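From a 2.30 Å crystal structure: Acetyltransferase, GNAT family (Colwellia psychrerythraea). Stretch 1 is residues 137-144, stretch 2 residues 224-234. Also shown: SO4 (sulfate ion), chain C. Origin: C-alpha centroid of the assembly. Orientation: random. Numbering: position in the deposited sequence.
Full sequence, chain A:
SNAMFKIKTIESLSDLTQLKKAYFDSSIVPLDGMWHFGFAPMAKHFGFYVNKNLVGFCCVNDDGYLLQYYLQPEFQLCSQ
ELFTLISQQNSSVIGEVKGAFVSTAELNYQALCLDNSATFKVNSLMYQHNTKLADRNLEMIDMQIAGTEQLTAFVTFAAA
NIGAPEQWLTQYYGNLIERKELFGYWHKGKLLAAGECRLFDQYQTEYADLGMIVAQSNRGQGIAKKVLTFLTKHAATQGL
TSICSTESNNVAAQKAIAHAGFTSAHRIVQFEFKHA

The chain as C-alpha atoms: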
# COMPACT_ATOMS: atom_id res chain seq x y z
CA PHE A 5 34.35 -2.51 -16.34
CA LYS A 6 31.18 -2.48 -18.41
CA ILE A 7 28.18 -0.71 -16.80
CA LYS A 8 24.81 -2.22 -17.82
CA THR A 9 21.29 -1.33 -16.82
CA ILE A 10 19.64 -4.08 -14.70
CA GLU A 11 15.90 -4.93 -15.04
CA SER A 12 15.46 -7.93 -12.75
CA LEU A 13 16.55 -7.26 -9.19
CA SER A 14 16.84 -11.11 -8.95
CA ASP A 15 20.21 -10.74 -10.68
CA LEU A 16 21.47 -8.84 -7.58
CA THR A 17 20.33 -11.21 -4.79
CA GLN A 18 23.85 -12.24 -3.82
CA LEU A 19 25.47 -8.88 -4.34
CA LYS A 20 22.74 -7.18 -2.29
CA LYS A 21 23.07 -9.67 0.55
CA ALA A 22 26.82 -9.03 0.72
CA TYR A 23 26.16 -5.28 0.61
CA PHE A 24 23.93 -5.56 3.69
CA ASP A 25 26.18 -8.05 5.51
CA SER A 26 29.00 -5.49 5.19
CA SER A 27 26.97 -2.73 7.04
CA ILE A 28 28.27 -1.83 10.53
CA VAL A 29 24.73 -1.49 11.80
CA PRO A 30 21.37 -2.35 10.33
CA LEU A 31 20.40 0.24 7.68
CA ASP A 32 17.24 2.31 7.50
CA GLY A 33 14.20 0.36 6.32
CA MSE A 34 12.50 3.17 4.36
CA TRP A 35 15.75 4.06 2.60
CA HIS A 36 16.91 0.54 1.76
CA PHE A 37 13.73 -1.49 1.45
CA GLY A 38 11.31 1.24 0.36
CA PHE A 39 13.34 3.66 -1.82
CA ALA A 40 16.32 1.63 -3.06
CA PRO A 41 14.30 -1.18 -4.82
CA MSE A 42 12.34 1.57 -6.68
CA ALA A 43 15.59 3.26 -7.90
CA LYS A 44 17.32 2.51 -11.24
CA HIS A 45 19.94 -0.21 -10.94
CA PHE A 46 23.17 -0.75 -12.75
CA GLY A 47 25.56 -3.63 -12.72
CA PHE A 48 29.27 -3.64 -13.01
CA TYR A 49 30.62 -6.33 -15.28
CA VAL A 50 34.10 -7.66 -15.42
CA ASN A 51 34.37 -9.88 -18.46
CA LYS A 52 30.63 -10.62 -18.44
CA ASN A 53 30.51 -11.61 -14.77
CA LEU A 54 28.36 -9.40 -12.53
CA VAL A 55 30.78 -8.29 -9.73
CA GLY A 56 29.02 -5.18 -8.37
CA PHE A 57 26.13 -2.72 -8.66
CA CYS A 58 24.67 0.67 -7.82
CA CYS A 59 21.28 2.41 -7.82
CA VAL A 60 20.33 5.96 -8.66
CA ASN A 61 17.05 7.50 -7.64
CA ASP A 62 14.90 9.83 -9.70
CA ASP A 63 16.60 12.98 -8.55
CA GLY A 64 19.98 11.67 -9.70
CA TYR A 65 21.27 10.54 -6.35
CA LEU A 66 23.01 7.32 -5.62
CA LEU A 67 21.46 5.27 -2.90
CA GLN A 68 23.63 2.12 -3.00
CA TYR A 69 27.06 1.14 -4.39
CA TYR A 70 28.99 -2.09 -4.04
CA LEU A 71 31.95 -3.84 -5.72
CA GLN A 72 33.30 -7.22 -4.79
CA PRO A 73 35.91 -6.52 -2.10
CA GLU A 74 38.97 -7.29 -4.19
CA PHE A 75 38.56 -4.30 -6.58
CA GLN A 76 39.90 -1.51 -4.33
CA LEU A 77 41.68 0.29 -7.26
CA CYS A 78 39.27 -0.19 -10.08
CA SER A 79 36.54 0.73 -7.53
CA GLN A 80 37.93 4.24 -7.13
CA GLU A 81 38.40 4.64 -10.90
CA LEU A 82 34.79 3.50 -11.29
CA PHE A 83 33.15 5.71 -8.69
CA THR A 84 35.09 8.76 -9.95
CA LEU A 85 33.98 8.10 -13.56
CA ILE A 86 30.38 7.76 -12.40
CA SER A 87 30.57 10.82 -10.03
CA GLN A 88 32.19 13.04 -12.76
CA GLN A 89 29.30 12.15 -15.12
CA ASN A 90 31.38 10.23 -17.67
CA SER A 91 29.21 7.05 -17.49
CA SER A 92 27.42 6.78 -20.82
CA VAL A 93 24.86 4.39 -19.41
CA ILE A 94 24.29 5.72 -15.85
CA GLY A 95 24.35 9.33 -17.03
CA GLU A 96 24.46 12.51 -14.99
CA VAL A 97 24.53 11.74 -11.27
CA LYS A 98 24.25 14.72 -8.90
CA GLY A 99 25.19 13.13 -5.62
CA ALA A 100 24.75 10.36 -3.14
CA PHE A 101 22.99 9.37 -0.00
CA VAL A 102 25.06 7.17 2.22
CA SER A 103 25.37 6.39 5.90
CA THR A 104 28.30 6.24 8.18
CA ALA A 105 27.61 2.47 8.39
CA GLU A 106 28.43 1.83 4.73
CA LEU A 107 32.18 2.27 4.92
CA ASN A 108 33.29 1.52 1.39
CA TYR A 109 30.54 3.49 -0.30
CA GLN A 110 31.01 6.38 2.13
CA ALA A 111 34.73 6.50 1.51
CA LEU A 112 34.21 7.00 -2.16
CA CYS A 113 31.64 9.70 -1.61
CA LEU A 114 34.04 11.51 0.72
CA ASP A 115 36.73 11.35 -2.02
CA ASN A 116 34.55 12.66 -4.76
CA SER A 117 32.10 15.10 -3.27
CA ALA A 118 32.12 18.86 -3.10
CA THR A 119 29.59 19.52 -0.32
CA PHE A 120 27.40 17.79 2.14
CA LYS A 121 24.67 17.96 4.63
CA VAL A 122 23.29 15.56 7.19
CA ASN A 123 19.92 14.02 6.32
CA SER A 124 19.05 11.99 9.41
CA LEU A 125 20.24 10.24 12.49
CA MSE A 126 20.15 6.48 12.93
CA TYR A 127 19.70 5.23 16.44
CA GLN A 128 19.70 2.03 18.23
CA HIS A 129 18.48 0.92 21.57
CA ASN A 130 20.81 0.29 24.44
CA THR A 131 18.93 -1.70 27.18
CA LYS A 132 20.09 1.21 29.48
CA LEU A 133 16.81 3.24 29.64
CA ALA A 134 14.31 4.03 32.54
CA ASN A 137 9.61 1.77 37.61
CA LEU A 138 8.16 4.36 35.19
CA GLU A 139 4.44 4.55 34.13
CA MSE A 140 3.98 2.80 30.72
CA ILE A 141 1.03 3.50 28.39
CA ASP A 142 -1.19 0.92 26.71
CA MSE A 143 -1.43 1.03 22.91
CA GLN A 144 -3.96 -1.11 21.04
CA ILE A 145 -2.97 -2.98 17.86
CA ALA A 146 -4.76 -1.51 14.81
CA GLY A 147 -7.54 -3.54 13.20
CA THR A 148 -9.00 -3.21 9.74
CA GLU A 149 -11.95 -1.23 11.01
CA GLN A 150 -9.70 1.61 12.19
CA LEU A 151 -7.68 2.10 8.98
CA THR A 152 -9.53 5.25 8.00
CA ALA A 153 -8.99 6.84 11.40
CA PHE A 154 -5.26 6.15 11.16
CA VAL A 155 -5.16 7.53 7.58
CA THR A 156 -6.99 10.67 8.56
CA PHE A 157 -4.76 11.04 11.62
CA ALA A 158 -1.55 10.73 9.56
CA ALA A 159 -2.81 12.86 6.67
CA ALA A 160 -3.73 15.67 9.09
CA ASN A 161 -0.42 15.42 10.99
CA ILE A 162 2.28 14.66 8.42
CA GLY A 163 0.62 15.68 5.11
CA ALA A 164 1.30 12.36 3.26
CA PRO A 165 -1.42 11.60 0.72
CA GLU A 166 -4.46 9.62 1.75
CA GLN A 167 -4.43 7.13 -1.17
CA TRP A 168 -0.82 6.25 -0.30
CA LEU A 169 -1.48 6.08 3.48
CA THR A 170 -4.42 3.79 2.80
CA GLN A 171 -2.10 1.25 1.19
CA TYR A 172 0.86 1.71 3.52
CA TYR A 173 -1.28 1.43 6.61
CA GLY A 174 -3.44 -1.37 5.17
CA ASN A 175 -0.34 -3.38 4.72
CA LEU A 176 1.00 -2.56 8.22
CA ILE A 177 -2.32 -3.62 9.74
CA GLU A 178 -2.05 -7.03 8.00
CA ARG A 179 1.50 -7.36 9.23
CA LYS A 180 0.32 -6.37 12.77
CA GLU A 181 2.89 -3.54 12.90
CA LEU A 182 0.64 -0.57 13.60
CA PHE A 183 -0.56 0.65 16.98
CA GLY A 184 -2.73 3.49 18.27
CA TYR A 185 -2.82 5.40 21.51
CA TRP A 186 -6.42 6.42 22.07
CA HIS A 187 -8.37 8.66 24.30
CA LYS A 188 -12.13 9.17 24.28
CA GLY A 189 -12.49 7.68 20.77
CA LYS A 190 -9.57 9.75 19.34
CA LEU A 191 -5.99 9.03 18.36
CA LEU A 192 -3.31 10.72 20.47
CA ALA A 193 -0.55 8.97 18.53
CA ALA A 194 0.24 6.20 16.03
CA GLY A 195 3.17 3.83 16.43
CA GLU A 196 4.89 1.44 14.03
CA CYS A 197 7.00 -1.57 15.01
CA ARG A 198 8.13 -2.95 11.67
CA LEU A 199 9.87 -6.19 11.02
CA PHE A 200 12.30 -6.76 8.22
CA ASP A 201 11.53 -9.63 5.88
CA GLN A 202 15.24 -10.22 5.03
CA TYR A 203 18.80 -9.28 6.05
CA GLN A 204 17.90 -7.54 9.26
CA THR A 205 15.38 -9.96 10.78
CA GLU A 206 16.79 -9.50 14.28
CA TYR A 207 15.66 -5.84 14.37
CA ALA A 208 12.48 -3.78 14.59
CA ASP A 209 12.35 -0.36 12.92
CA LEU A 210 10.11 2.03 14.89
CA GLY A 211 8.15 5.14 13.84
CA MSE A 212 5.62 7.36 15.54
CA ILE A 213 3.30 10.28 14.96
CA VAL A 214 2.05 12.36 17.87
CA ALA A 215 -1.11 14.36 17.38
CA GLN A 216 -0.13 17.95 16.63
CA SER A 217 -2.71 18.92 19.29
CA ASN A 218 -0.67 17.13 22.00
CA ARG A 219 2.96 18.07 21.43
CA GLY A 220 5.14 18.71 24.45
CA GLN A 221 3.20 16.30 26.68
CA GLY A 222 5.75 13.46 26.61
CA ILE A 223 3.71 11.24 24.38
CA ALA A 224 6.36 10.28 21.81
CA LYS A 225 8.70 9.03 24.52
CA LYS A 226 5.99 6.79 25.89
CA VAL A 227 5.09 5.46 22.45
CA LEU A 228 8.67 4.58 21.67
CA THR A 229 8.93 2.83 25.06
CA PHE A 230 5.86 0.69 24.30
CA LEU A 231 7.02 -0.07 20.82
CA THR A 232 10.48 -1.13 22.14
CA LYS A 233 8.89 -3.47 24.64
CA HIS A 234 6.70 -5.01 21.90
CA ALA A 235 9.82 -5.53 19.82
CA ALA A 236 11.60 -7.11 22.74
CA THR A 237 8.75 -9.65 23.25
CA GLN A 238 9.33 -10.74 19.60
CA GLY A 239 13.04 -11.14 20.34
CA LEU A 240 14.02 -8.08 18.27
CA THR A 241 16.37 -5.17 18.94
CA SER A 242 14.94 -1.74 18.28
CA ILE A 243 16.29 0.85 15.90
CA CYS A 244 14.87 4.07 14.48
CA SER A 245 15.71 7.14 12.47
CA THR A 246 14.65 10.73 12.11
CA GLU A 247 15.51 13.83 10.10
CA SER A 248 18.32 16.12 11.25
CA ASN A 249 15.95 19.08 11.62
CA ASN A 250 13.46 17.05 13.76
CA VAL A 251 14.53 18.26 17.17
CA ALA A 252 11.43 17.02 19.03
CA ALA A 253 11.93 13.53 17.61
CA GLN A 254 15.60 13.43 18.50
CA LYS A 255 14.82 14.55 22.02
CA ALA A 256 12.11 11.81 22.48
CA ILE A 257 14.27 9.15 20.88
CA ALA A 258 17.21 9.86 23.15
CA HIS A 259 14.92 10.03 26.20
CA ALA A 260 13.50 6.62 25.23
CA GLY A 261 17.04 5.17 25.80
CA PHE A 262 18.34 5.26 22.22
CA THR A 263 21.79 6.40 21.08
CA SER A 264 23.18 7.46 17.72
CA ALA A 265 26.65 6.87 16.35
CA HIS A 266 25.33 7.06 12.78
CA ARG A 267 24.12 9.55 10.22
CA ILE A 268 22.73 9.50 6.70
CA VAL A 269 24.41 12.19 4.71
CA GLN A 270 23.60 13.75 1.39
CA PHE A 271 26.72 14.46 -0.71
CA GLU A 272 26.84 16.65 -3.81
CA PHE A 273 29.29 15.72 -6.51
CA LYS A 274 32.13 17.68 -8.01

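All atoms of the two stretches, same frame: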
# COMPACT_ATOMS: atom_id res chain seq x y z
N ASN A 137 10.57 1.34 36.59
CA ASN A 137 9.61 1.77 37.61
C ASN A 137 8.74 2.96 37.14
O ASN A 137 8.05 3.61 37.92
CB ASN A 137 10.38 2.13 38.89
CG ASN A 137 9.51 2.08 40.13
OD1 ASN A 137 8.38 1.60 40.09
ND2 ASN A 137 10.02 2.59 41.25
N LEU A 138 8.76 3.19 35.82
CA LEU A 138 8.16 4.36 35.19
C LEU A 138 6.84 3.99 34.50
O LEU A 138 6.82 3.08 33.67
CB LEU A 138 9.15 4.87 34.13
CG LEU A 138 8.96 6.22 33.43
CD1 LEU A 138 9.56 6.19 32.02
CD2 LEU A 138 7.51 6.61 33.36
N GLU A 139 5.76 4.70 34.82
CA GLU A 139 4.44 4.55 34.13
C GLU A 139 4.48 4.38 32.58
O GLU A 139 4.95 5.25 31.86
CB GLU A 139 3.44 5.70 34.52
CG GLU A 139 4.06 7.12 34.72
CD GLU A 139 3.16 8.30 34.21
OE1 GLU A 139 3.73 9.25 33.58
OE2 GLU A 139 1.92 8.26 34.47
N MSE A 140 3.96 3.24 32.12
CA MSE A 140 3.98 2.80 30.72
C MSE A 140 2.55 2.80 30.17
O MSE A 140 1.64 2.22 30.79
CB MSE A 140 4.58 1.39 30.64
CG MSE A 140 4.00 0.43 29.56
SE MSE A 140 5.17 -0.03 28.03
CE MSE A 140 4.35 -1.73 27.44
N ILE A 141 2.35 3.42 29.00
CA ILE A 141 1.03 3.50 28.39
C ILE A 141 0.61 2.18 27.77
O ILE A 141 1.43 1.31 27.56
CB ILE A 141 0.96 4.54 27.25
CG1 ILE A 141 1.81 4.11 26.05
CG2 ILE A 141 1.33 5.93 27.74
CD1 ILE A 141 1.62 5.01 24.83
N ASP A 142 -0.67 2.07 27.46
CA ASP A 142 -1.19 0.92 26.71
C ASP A 142 -1.60 1.38 25.30
O ASP A 142 -2.42 2.26 25.15
CB ASP A 142 -2.38 0.25 27.44
CG ASP A 142 -2.71 -1.17 26.89
OD1 ASP A 142 -1.80 -1.91 26.38
OD2 ASP A 142 -3.91 -1.54 26.94
N MSE A 143 -0.99 0.79 24.29
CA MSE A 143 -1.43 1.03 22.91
C MSE A 143 -2.19 -0.21 22.43
O MSE A 143 -1.88 -1.34 22.84
CB MSE A 143 -0.24 1.33 22.01
CG MSE A 143 0.51 2.57 22.35
SE MSE A 143 1.96 2.91 21.18
CE MSE A 143 0.90 3.73 19.75
N GLN A 144 -3.20 0.01 21.59
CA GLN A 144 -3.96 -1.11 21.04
C GLN A 144 -3.59 -1.36 19.56
O GLN A 144 -3.44 -0.45 18.77
CB GLN A 144 -5.47 -0.92 21.27
CG GLN A 144 -6.18 -0.01 20.25
CD GLN A 144 -7.70 0.23 20.52
OE1 GLN A 144 -8.56 -0.29 19.78
NE2 GLN A 144 -8.03 1.04 21.56
N ALA A 224 5.53 11.08 22.75
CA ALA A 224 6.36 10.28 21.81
C ALA A 224 7.29 9.37 22.62
O ALA A 224 7.48 8.21 22.28
CB ALA A 224 7.15 11.15 20.87
N LYS A 225 7.85 9.87 23.72
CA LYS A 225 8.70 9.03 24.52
C LYS A 225 7.97 7.75 24.92
O LYS A 225 8.52 6.65 24.80
CB LYS A 225 9.18 9.73 25.76
CG LYS A 225 10.09 8.88 26.63
CD LYS A 225 10.60 9.72 27.81
CE LYS A 225 11.55 8.90 28.76
NZ LYS A 225 10.90 8.31 29.98
N LYS A 226 6.74 7.90 25.38
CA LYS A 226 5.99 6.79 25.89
C LYS A 226 5.66 5.78 24.80
O LYS A 226 5.61 4.56 25.06
CB LYS A 226 4.73 7.29 26.54
CG LYS A 226 4.97 8.17 27.75
CD LYS A 226 3.87 8.02 28.76
CE LYS A 226 2.95 9.23 28.94
NZ LYS A 226 3.26 9.84 30.26
N VAL A 227 5.47 6.29 23.58
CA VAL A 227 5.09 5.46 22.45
C VAL A 227 6.29 4.61 22.07
O VAL A 227 6.19 3.41 21.92
CB VAL A 227 4.60 6.31 21.24
CG1 VAL A 227 4.42 5.48 20.02
CG2 VAL A 227 3.31 6.98 21.58
N LEU A 228 7.43 5.27 21.97
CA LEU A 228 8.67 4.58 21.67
C LEU A 228 8.95 3.49 22.74
O LEU A 228 9.33 2.38 22.40
CB LEU A 228 9.79 5.60 21.60
CG LEU A 228 9.82 6.37 20.30
CD1 LEU A 228 10.82 7.51 20.40
CD2 LEU A 228 10.25 5.43 19.18
N THR A 229 8.70 3.80 24.00
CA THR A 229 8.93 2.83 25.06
C THR A 229 8.03 1.62 24.88
O THR A 229 8.50 0.50 25.01
CB THR A 229 8.73 3.45 26.45
OG1 THR A 229 9.62 4.57 26.58
CG2 THR A 229 9.05 2.43 27.55
N PHE A 230 6.76 1.82 24.55
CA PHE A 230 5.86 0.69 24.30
C PHE A 230 6.37 -0.15 23.13
O PHE A 230 6.43 -1.36 23.19
CB PHE A 230 4.47 1.20 23.93
CG PHE A 230 3.50 0.12 23.59
CD1 PHE A 230 3.40 -0.33 22.31
CD2 PHE A 230 2.66 -0.40 24.55
CE1 PHE A 230 2.50 -1.32 21.97
CE2 PHE A 230 1.75 -1.40 24.22
CZ PHE A 230 1.66 -1.84 22.94
N LEU A 231 6.69 0.55 22.06
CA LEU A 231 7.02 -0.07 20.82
C LEU A 231 8.29 -0.90 20.99
O LEU A 231 8.40 -2.01 20.41
CB LEU A 231 7.21 1.00 19.75
CG LEU A 231 5.97 1.67 19.13
CD1 LEU A 231 6.43 2.72 18.19
CD2 LEU A 231 5.04 0.68 18.42
N THR A 232 9.24 -0.40 21.80
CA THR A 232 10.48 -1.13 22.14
C THR A 232 10.17 -2.40 22.91
O THR A 232 10.75 -3.46 22.64
CB THR A 232 11.50 -0.27 23.00
OG1 THR A 232 11.85 0.93 22.30
CG2 THR A 232 12.80 -1.06 23.26
N LYS A 233 9.25 -2.30 23.87
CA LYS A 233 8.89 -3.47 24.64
C LYS A 233 8.25 -4.53 23.72
O LYS A 233 8.56 -5.71 23.84
CB LYS A 233 7.97 -3.15 25.80
CG LYS A 233 7.96 -4.27 26.82
CD LYS A 233 6.60 -4.49 27.54
CE LYS A 233 6.51 -3.83 28.95
NZ LYS A 233 5.33 -4.28 29.74
N HIS A 234 7.37 -4.10 22.81
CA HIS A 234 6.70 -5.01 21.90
C HIS A 234 7.73 -5.66 20.99
O HIS A 234 7.59 -6.80 20.65
CB HIS A 234 5.65 -4.26 21.06
CG HIS A 234 4.84 -5.16 20.16
ND1 HIS A 234 3.73 -5.85 20.59
CD2 HIS A 234 4.99 -5.45 18.84
CE1 HIS A 234 3.23 -6.55 19.58
NE2 HIS A 234 3.99 -6.34 18.52
S SO4 C . 6.46 15.03 21.59
O1 SO4 C . 5.62 16.24 21.55
O2 SO4 C . 7.04 14.73 20.28
O3 SO4 C . 5.61 13.98 22.07
O4 SO4 C . 7.64 15.17 22.47
O HOH W 1 4.99 3.69 27.42

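Residues 224-234 lie within a longer helix, and residues 137-144 run past it as an extended segment, most of it without regular secondary structure. The backbones come closest at I141 and K226, whose CA atoms are 6.5 Å apart, and together the two stretches bury 648 Å². Within the helix the i to i+4 pattern is regular, from L228 N to A224 O (3.0 Å) through H234 N to F230 O (2.9 Å). Two threonine hydroxyls add to it by donating back to carbonyls one turn earlier, T229 OG1 to K225 O at 3.0 Å and T232 OG1 to L228 O at 2.9 Å.

No direct hydrogen bond joins the stretches. A water provides the polar link between the main chains: it accepts from I141 N (3.1 Å) and donates to K226 O (2.6 Å). K226 O also accepts from F230 N at 3.0 Å, so the water shares an acceptor already used by the helix.

The apolar contact centres on F230. The CA-to-CB bond of M143, a selenomethionine, points toward the helix, and M143 CB lies over one face of the F230 ring, 3.8 Å from the centroid of that ring and 11° off the normal, a CH-pi contact in which an aliphatic C-H meets the pi cloud, largely by dispersion. M143 SE lies obliquely, 4.3 Å from the F230 ring centroid, and also packs on V227, with M143 SE 3.7 Å from V227 CG1. The selenomethionine M140 approaches the ring obliquely as well; its CB points sideways, but its terminal methyl reaches the helix, placing M140 CE 3.6 Å from F230 CD2 and 3.4 Å from K233 CE. Between these two residues in sequence, the CA-to-CB bond of I141 points toward the helix, and I141 CD1 lies 4.2 Å from V227 CG2.

K226 combines aliphatic packing with charge. The methylenes of K226 lie along I141, with K226 CD 3.4 Å from I141 CG2, while its ammonium group extends to E139 and forms a salt bridge, K226 NZ to E139 OE1 at 3.4 Å. This is the one ionic pair across the contact, and its length suggests a modest attraction at an exposed edge. K225 likewise reaches the loop with its end, but there it meets a hydrocarbon group: K225 NZ is 3.2 Å from L138 CD1, a close approach, with no polar partner for K225 NZ in stretch 1.

At the start of the helical stretch, A224 N donates to O3 of the sulfate ion at 3.0 Å; the ion probably comes from the crystallisation liquor.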